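Local coordinates for Exo-poly-alpha-D-galacturonosidase (Thermotoga maritima, PDB 3JUR), which probably hydrolyses the alpha-1,4 linkages of polygalacturonate, removing galacturonate units from chain ends, as a member of glycoside hydrolase family 28, at residues Glu323-Leu328 and Asn346-Val351; Glu354-Asn359 and Lys379-Thr384; Gly297-Gly302 and Arg310-Arg315. One frame throughout, in Å; residues are numbered along the deposited sequence.

Interaction 1. Residues Glu323-Leu328 and Asn346-Val351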
# COMPACT_ATOMS: atom_id res chain seq x y z
N GLU D 323 -3.96 -14.27 22.14
CA GLU D 323 -4.16 -15.17 21.01
C GLU D 323 -5.08 -14.55 19.97
O GLU D 323 -4.85 -14.71 18.77
CB GLU D 323 -4.71 -16.52 21.47
CG GLU D 323 -3.70 -17.39 22.21
CD GLU D 323 -4.25 -18.77 22.56
OE1 GLU D 323 -5.40 -19.07 22.19
OE2 GLU D 323 -3.51 -19.56 23.19
N ARG D 324 -6.12 -13.88 20.46
CA ARG D 324 -7.16 -13.28 19.63
C ARG D 324 -7.65 -12.00 20.26
O ARG D 324 -7.76 -11.89 21.49
CB ARG D 324 -8.35 -14.24 19.46
CG ARG D 324 -7.98 -15.58 18.86
CD ARG D 324 -9.09 -16.63 18.91
NE ARG D 324 -8.46 -17.93 18.65
CZ ARG D 324 -7.88 -18.68 19.57
NH1 ARG D 324 -7.88 -18.31 20.85
NH2 ARG D 324 -7.30 -19.82 19.21
N ALA D 325 -7.97 -11.02 19.42
CA ALA D 325 -8.50 -9.75 19.93
C ALA D 325 -10.01 -9.86 20.14
O ALA D 325 -10.52 -9.57 21.23
CB ALA D 325 -8.14 -8.60 18.99
N LEU D 326 -10.71 -10.27 19.08
CA LEU D 326 -12.16 -10.43 19.10
C LEU D 326 -12.48 -11.86 18.65
O LEU D 326 -12.02 -12.31 17.59
CB LEU D 326 -12.85 -9.42 18.16
CG LEU D 326 -14.37 -9.53 17.96
CD1 LEU D 326 -15.17 -9.28 19.26
CD2 LEU D 326 -14.86 -8.60 16.86
N ARG D 327 -13.28 -12.55 19.45
CA ARG D 327 -13.59 -13.95 19.22
C ARG D 327 -15.08 -14.23 19.46
O ARG D 327 -15.58 -13.98 20.55
CB ARG D 327 -12.73 -14.79 20.17
CG ARG D 327 -12.75 -16.29 19.91
CD ARG D 327 -11.97 -17.00 21.02
NE ARG D 327 -11.62 -18.36 20.63
CZ ARG D 327 -11.16 -19.28 21.47
NH1 ARG D 327 -10.99 -18.98 22.75
NH2 ARG D 327 -10.87 -20.49 21.02
N LEU D 328 -15.78 -14.71 18.44
CA LEU D 328 -17.15 -15.23 18.59
C LEU D 328 -17.17 -16.74 18.35
O LEU D 328 -16.70 -17.22 17.31
CB LEU D 328 -18.13 -14.49 17.67
CG LEU D 328 -18.59 -13.06 18.04
CD1 LEU D 328 -17.45 -12.04 17.98
CD2 LEU D 328 -19.73 -12.60 17.15
N ASN D 346 -10.10 -0.01 19.24
CA ASN D 346 -9.24 -0.91 19.99
C ASN D 346 -7.86 -1.04 19.38
O ASN D 346 -7.68 -0.78 18.19
CB ASN D 346 -9.91 -2.27 20.15
CG ASN D 346 -11.18 -2.19 20.99
OD1 ASN D 346 -11.15 -1.77 22.14
ND2 ASN D 346 -12.30 -2.61 20.41
N VAL D 347 -6.89 -1.40 20.22
CA VAL D 347 -5.53 -1.64 19.78
C VAL D 347 -5.14 -3.06 20.19
O VAL D 347 -5.36 -3.47 21.34
CB VAL D 347 -4.52 -0.63 20.40
CG1 VAL D 347 -3.10 -0.94 19.95
CG2 VAL D 347 -4.89 0.81 20.02
N ALA D 348 -4.59 -3.82 19.25
CA ALA D 348 -4.11 -5.17 19.54
C ALA D 348 -2.70 -5.31 19.01
O ALA D 348 -2.46 -5.14 17.82
CB ALA D 348 -5.04 -6.22 18.94
N VAL D 349 -1.75 -5.60 19.89
CA VAL D 349 -0.35 -5.72 19.47
C VAL D 349 0.22 -7.10 19.76
O VAL D 349 0.00 -7.66 20.83
CB VAL D 349 0.55 -4.52 19.98
CG1 VAL D 349 -0.22 -3.58 20.87
CG2 VAL D 349 1.84 -4.98 20.63
N ASN D 350 0.92 -7.65 18.77
CA ASN D 350 1.50 -9.00 18.84
C ASN D 350 0.46 -10.11 19.09
O ASN D 350 0.65 -10.98 19.95
CB ASN D 350 2.65 -9.05 19.86
CG ASN D 350 3.87 -8.27 19.41
OD1 ASN D 350 4.23 -8.27 18.24
ND2 ASN D 350 4.54 -7.60 20.35
N VAL D 351 -0.65 -10.05 18.35
CA VAL D 351 -1.63 -11.14 18.34
C VAL D 351 -0.96 -12.41 17.78
O VAL D 351 -0.24 -12.34 16.79
CB VAL D 351 -2.88 -10.76 17.51
CG1 VAL D 351 -3.86 -11.93 17.44
CG2 VAL D 351 -3.56 -9.52 18.09
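Val351 and Ala348 meet the turn at Glu323-Ala325 at two points. Val351 has CG1 anti to its backbone N (chi1 177°), which places this methyl against the backbone of the other segment. Val351 CG1 lies 3.2 Å from Glu323 O, a close van der Waals approach. It also lies 4.2 Å from Arg324 CA. The CB atoms of Ala325 and Ala348 meet tip to tip at 3.9 Å. Both CB bonds point toward the facing segment. No hydrogen bond crosses between the segments.

The CB bonds of Glu323 and Arg324 point away from 346-351, and their polar ends pair with each other. Arg324 NH1 is 2.9 Å from Glu323 OE1 in a salt bridge. The carboxylate uses its anti lone pair. OE1 lies 33° out of the guanidinium plane, and the bond is bent, with an N-H...O angle of 132°. NH1 also bonds to His296 O, and NE pairs with Glu354. Together these partners probably limit rotation of the guanidinium group. Arg327 NH2 sits 3.7 Å above the Arg324 guanidinium plane, offset toward its rim. In turn, Arg324 NH1 lies over the centre of the Arg327 guanidinium. Arg327 NH1 forms a salt bridge with Asp261. The nearby carboxylates probably offset the gathered positive charge.

Phe343 packs against Ala325 and Leu326 on the inner side. The chain bends at Ala325 and Leu326 between two faces. Small side chains meeting across the interior beside such a corner fit the right-handed parallel beta-helix of family 28.

Interaction 2. Residues Glu354-Asn359 and Lys379-Thr384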
# COMPACT_ATOMS: atom_id res chain seq x y z
N GLU D 354 -5.52 -15.38 15.76
CA GLU D 354 -6.37 -14.62 14.85
C GLU D 354 -6.75 -13.30 15.48
O GLU D 354 -7.15 -13.27 16.64
CB GLU D 354 -7.65 -15.38 14.48
CG GLU D 354 -7.45 -16.78 13.89
CD GLU D 354 -7.58 -17.89 14.92
OE1 GLU D 354 -8.14 -17.66 16.02
OE2 GLU D 354 -7.13 -19.02 14.63
N VAL D 355 -6.64 -12.21 14.73
CA VAL D 355 -7.02 -10.91 15.26
C VAL D 355 -8.54 -10.87 15.46
O VAL D 355 -9.03 -10.48 16.52
CB VAL D 355 -6.56 -9.74 14.34
CG1 VAL D 355 -7.02 -8.40 14.93
CG2 VAL D 355 -5.04 -9.75 14.15
N ILE D 356 -9.27 -11.29 14.42
CA ILE D 356 -10.73 -11.37 14.45
C ILE D 356 -11.13 -12.81 14.08
O ILE D 356 -10.78 -13.30 13.01
CB ILE D 356 -11.38 -10.35 13.48
CG1 ILE D 356 -11.06 -8.91 13.92
CG2 ILE D 356 -12.88 -10.57 13.39
CD1 ILE D 356 -11.20 -7.89 12.79
N ARG D 357 -11.86 -13.46 14.98
CA ARG D 357 -12.28 -14.84 14.79
C ARG D 357 -13.78 -14.99 15.00
O ARG D 357 -14.30 -14.63 16.05
CB ARG D 357 -11.53 -15.76 15.77
CG ARG D 357 -11.93 -17.23 15.66
CD ARG D 357 -11.20 -17.88 14.51
NE ARG D 357 -11.60 -19.26 14.24
CZ ARG D 357 -11.12 -20.34 14.87
NH1 ARG D 357 -11.56 -21.54 14.52
NH2 ARG D 357 -10.23 -20.23 15.84
N ILE D 358 -14.46 -15.53 13.99
CA ILE D 358 -15.86 -15.92 14.15
C ILE D 358 -15.99 -17.37 13.71
O ILE D 358 -15.67 -17.70 12.56
CB ILE D 358 -16.84 -15.01 13.37
CG1 ILE D 358 -16.62 -13.54 13.77
CG2 ILE D 358 -18.30 -15.43 13.64
CD1 ILE D 358 -17.49 -12.55 13.01
N ASN D 359 -16.41 -18.22 14.63
CA ASN D 359 -16.43 -19.66 14.42
C ASN D 359 -17.78 -20.28 14.80
O ASN D 359 -18.20 -20.19 15.97
CB ASN D 359 -15.29 -20.32 15.22
CG ASN D 359 -15.17 -21.81 14.95
OD1 ASN D 359 -15.73 -22.34 13.98
ND2 ASN D 359 -14.42 -22.50 15.81
N LYS D 379 -14.53 -1.13 14.08
CA LYS D 379 -14.21 0.17 13.54
C LYS D 379 -13.02 0.75 14.28
O LYS D 379 -12.95 0.69 15.51
CB LYS D 379 -15.43 1.09 13.61
CG LYS D 379 -15.12 2.58 13.55
CD LYS D 379 -15.57 3.21 12.28
CE LYS D 379 -17.01 3.62 12.36
NZ LYS D 379 -17.36 4.57 11.26
N ASN D 380 -12.09 1.32 13.51
CA ASN D 380 -10.88 1.93 14.08
C ASN D 380 -10.05 0.97 14.93
O ASN D 380 -9.61 1.30 16.02
CB ASN D 380 -11.21 3.22 14.86
CG ASN D 380 -10.00 4.11 15.08
OD1 ASN D 380 -9.11 4.17 14.23
ND2 ASN D 380 -9.95 4.80 16.22
N LEU D 381 -9.87 -0.25 14.40
CA LEU D 381 -8.96 -1.21 15.01
C LEU D 381 -7.56 -1.01 14.43
O LEU D 381 -7.39 -0.84 13.22
CB LEU D 381 -9.44 -2.65 14.78
CG LEU D 381 -8.49 -3.84 15.07
CD1 LEU D 381 -8.16 -3.94 16.57
CD2 LEU D 381 -9.09 -5.14 14.56
N LYS D 382 -6.57 -0.99 15.32
CA LYS D 382 -5.18 -1.00 14.90
C LYS D 382 -4.57 -2.25 15.50
O LYS D 382 -4.56 -2.43 16.73
CB LYS D 382 -4.47 0.28 15.36
CG LYS D 382 -5.05 1.54 14.72
CD LYS D 382 -4.27 2.77 15.10
CE LYS D 382 -5.17 3.98 15.33
NZ LYS D 382 -6.18 4.18 14.26
N ALA D 383 -4.09 -3.13 14.62
CA ALA D 383 -3.60 -4.42 15.07
C ALA D 383 -2.35 -4.89 14.37
O ALA D 383 -2.08 -4.57 13.21
CB ALA D 383 -4.70 -5.51 14.99
N THR D 384 -1.60 -5.70 15.11
CA THR D 384 -0.32 -6.17 14.70
C THR D 384 -0.27 -7.68 14.97
O THR D 384 -0.75 -8.14 16.00
CB THR D 384 0.76 -5.33 15.43
OG1 THR D 384 1.35 -4.40 14.50
CG2 THR D 384 1.82 -6.17 16.04
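Val355 and Ile356, at the corner of the first segment, reach Leu381 and Ala383. Glu354 precedes them. Its OE1 makes a weak salt bridge with Arg357 NH2 at 3.3 Å. Glu354 also pairs with Arg324 through OE1 and with Arg391 through OE2, so its carboxylate meets three arginines.

Val355 comes next. With chi1 at 179°, CG1 is carried on the far side of CB from N, and this one methyl makes both of its contacts. Val355 CG1 is 3.7 Å from Ala383 CB and 3.9 Å from Leu381 CD2. The side chains of Val355 and Leu381 meet at a slant.

Ile356 follows. Its CB bond does not face the other segment, but its long branch brings CD1 to 3.9 Å from Leu381 CD2. Ile356 and Leu381 lie alongside each other, pointing opposite ways. Leu381 CD2 therefore touches both residues of the corner. Phe343 packs on Leu381, and Val378 and Ile405 pack on Ile356. Arg357 then begins the run of the strand after the corner.

Between the segments, only methyl groups meet. With no hydrogen bond between them, the contact depends on apolar side chains filling the interior of the coil.

Interaction 3. Residues Gly297-Gly302 and Arg310-Arg315; sequences GGLVIG and RNVVAR
Strand residues Leu299-Ile301 face Val312-Ala314 across the coil interior, running in nearly opposite directions, with the CA atoms of Leu299 and Ala314 7.5 Å apart and no hydrogen bond between the segments. Gly302 ends the first segment with a positive phi of 94°, a conformation that glycine adopts readily. Its carbonyl O accepts a hydrogen bond from Lys266 NZ.

Leu299 carries the contact. Its chi1 of -174° swings CG clear of N, and the side chain projects across to the second strand. Both of its terminal methyls sit at Ala314. Leu299 CD2 is 3.7 Å from Ala314 CB, and Leu299 CD1 is 4.0 Å from the same atom. The single methyl of Ala314 thus faces the forked end of the leucine. CD2 also reaches toward Val312, where it is 4.5 Å from Val312 CG1, a looser approach. The CB bonds of Leu299, Val312 and Ala314 all point toward the facing segment. Ile301 is the next residue of its strand to face inward, and its CD1 stays 4.6 Å from Val312 CG1.

Neighbouring strands add to the cluster. Val263, Val285 and Phe343 touch Leu299, and Ile265 touches both Ile301 and Val312. The CB bond of Val313 points away from 297-302, and its side chain packs on Leu284. At the ends of 310-315, Arg310 pairs with Glu281, and Arg315 with Glu11 of helix 6-16.

The touching groups are all buried aliphatic methyls. The strands are probably held together here by close fit and the burial of apolar surface, while the charged groups bond to other partners.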
# COMPACT_ATOMS: atom_id res chain seq x y z
N GLY D 297 -8.35 -14.80 24.16
CA GLY D 297 -9.12 -13.76 23.50
C GLY D 297 -9.29 -12.53 24.37
O GLY D 297 -9.43 -12.63 25.60
N GLY D 298 -9.29 -11.36 23.75
CA GLY D 298 -9.44 -10.10 24.46
C GLY D 298 -10.90 -9.84 24.80
O GLY D 298 -11.26 -9.69 25.97
N LEU D 299 -11.73 -9.76 23.76
CA LEU D 299 -13.18 -9.70 23.90
C LEU D 299 -13.78 -10.92 23.23
O LEU D 299 -13.63 -11.11 22.01
CB LEU D 299 -13.78 -8.43 23.30
CG LEU D 299 -15.28 -8.38 23.64
CD1 LEU D 299 -15.54 -7.79 25.04
CD2 LEU D 299 -16.09 -7.68 22.59
N VAL D 300 -14.47 -11.74 24.02
CA VAL D 300 -14.97 -13.02 23.54
C VAL D 300 -16.49 -13.12 23.75
O VAL D 300 -17.01 -12.68 24.78
CB VAL D 300 -14.22 -14.19 24.22
CG1 VAL D 300 -14.62 -15.54 23.61
CG2 VAL D 300 -12.73 -14.01 24.08
N ILE D 301 -17.19 -13.67 22.76
CA ILE D 301 -18.60 -14.01 22.92
C ILE D 301 -18.74 -15.53 22.75
O ILE D 301 -18.22 -16.09 21.78
CB ILE D 301 -19.54 -13.26 21.90
CG1 ILE D 301 -19.15 -11.79 21.67
CG2 ILE D 301 -21.00 -13.39 22.34
CD1 ILE D 301 -19.32 -10.86 22.87
N GLY D 302 -19.42 -16.18 23.70
CA GLY D 302 -19.65 -17.62 23.64
C GLY D 302 -18.62 -18.46 24.39
O GLY D 302 -17.78 -17.90 25.10
N ARG D 310 -26.48 -9.75 22.81
CA ARG D 310 -26.73 -8.60 21.93
C ARG D 310 -26.30 -7.31 22.60
O ARG D 310 -26.19 -7.25 23.83
CB ARG D 310 -28.21 -8.52 21.53
CG ARG D 310 -29.18 -8.51 22.70
CD ARG D 310 -30.43 -7.69 22.40
NE ARG D 310 -31.51 -8.50 21.86
CZ ARG D 310 -32.69 -8.69 22.45
NH1 ARG D 310 -32.97 -8.12 23.62
NH2 ARG D 310 -33.61 -9.44 21.87
N ASN D 311 -26.06 -6.28 21.79
CA ASN D 311 -25.74 -4.93 22.28
C ASN D 311 -24.56 -4.89 23.25
O ASN D 311 -24.70 -4.56 24.43
CB ASN D 311 -26.98 -4.25 22.85
CG ASN D 311 -28.08 -4.11 21.82
OD1 ASN D 311 -27.81 -3.81 20.66
ND2 ASN D 311 -29.31 -4.36 22.24
N VAL D 312 -23.41 -5.26 22.72
CA VAL D 312 -22.17 -5.24 23.47
C VAL D 312 -21.25 -4.26 22.77
O VAL D 312 -21.04 -4.35 21.56
CB VAL D 312 -21.51 -6.63 23.51
CG1 VAL D 312 -20.13 -6.55 24.16
CG2 VAL D 312 -22.40 -7.62 24.26
N VAL D 313 -20.73 -3.30 23.54
CA VAL D 313 -19.76 -2.34 23.02
C VAL D 313 -18.45 -2.51 23.78
O VAL D 313 -18.40 -2.41 25.01
CB VAL D 313 -20.25 -0.88 23.16
CG1 VAL D 313 -19.19 0.10 22.69
CG2 VAL D 313 -21.57 -0.65 22.40
N ALA D 314 -17.38 -2.77 23.02
CA ALA D 314 -16.02 -2.79 23.55
C ALA D 314 -15.24 -1.67 22.88
O ALA D 314 -14.93 -1.74 21.68
CB ALA D 314 -15.36 -4.15 23.28
N ARG D 315 -14.93 -0.63 23.65
CA ARG D 315 -14.31 0.57 23.12
C ARG D 315 -13.03 0.95 23.85
O ARG D 315 -12.97 0.91 25.08
CB ARG D 315 -15.31 1.73 23.15
CG ARG D 315 -14.81 2.98 22.45
CD ARG D 315 -15.80 4.14 22.56
NE ARG D 315 -16.12 4.47 23.95
CZ ARG D 315 -15.32 5.11 24.80
NH1 ARG D 315 -14.10 5.50 24.43
NH2 ARG D 315 -15.74 5.37 26.03

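In the fold
Interaction 3 comes first and closes a short loop of seven residues between 297-302 and 310-315. Interaction 1 then closes 323-328 on 346-351, and interaction 2 closes 354-359 on 379-384. The three lie in series, so none nests in or crosses another. Interaction 3 joins strand 299-301 to 309-320, while interactions 1 and 2 join the corners leading into 327-329 and 357-359 to 346-351 and 379-384. Successive strands stack in parallel: Arg327 O probably accepts a bond from Ile301 N, and Arg357 O one from Leu328 N. Interactions 1 and 2 have centres about 6 Å apart, and both touch the second subunit.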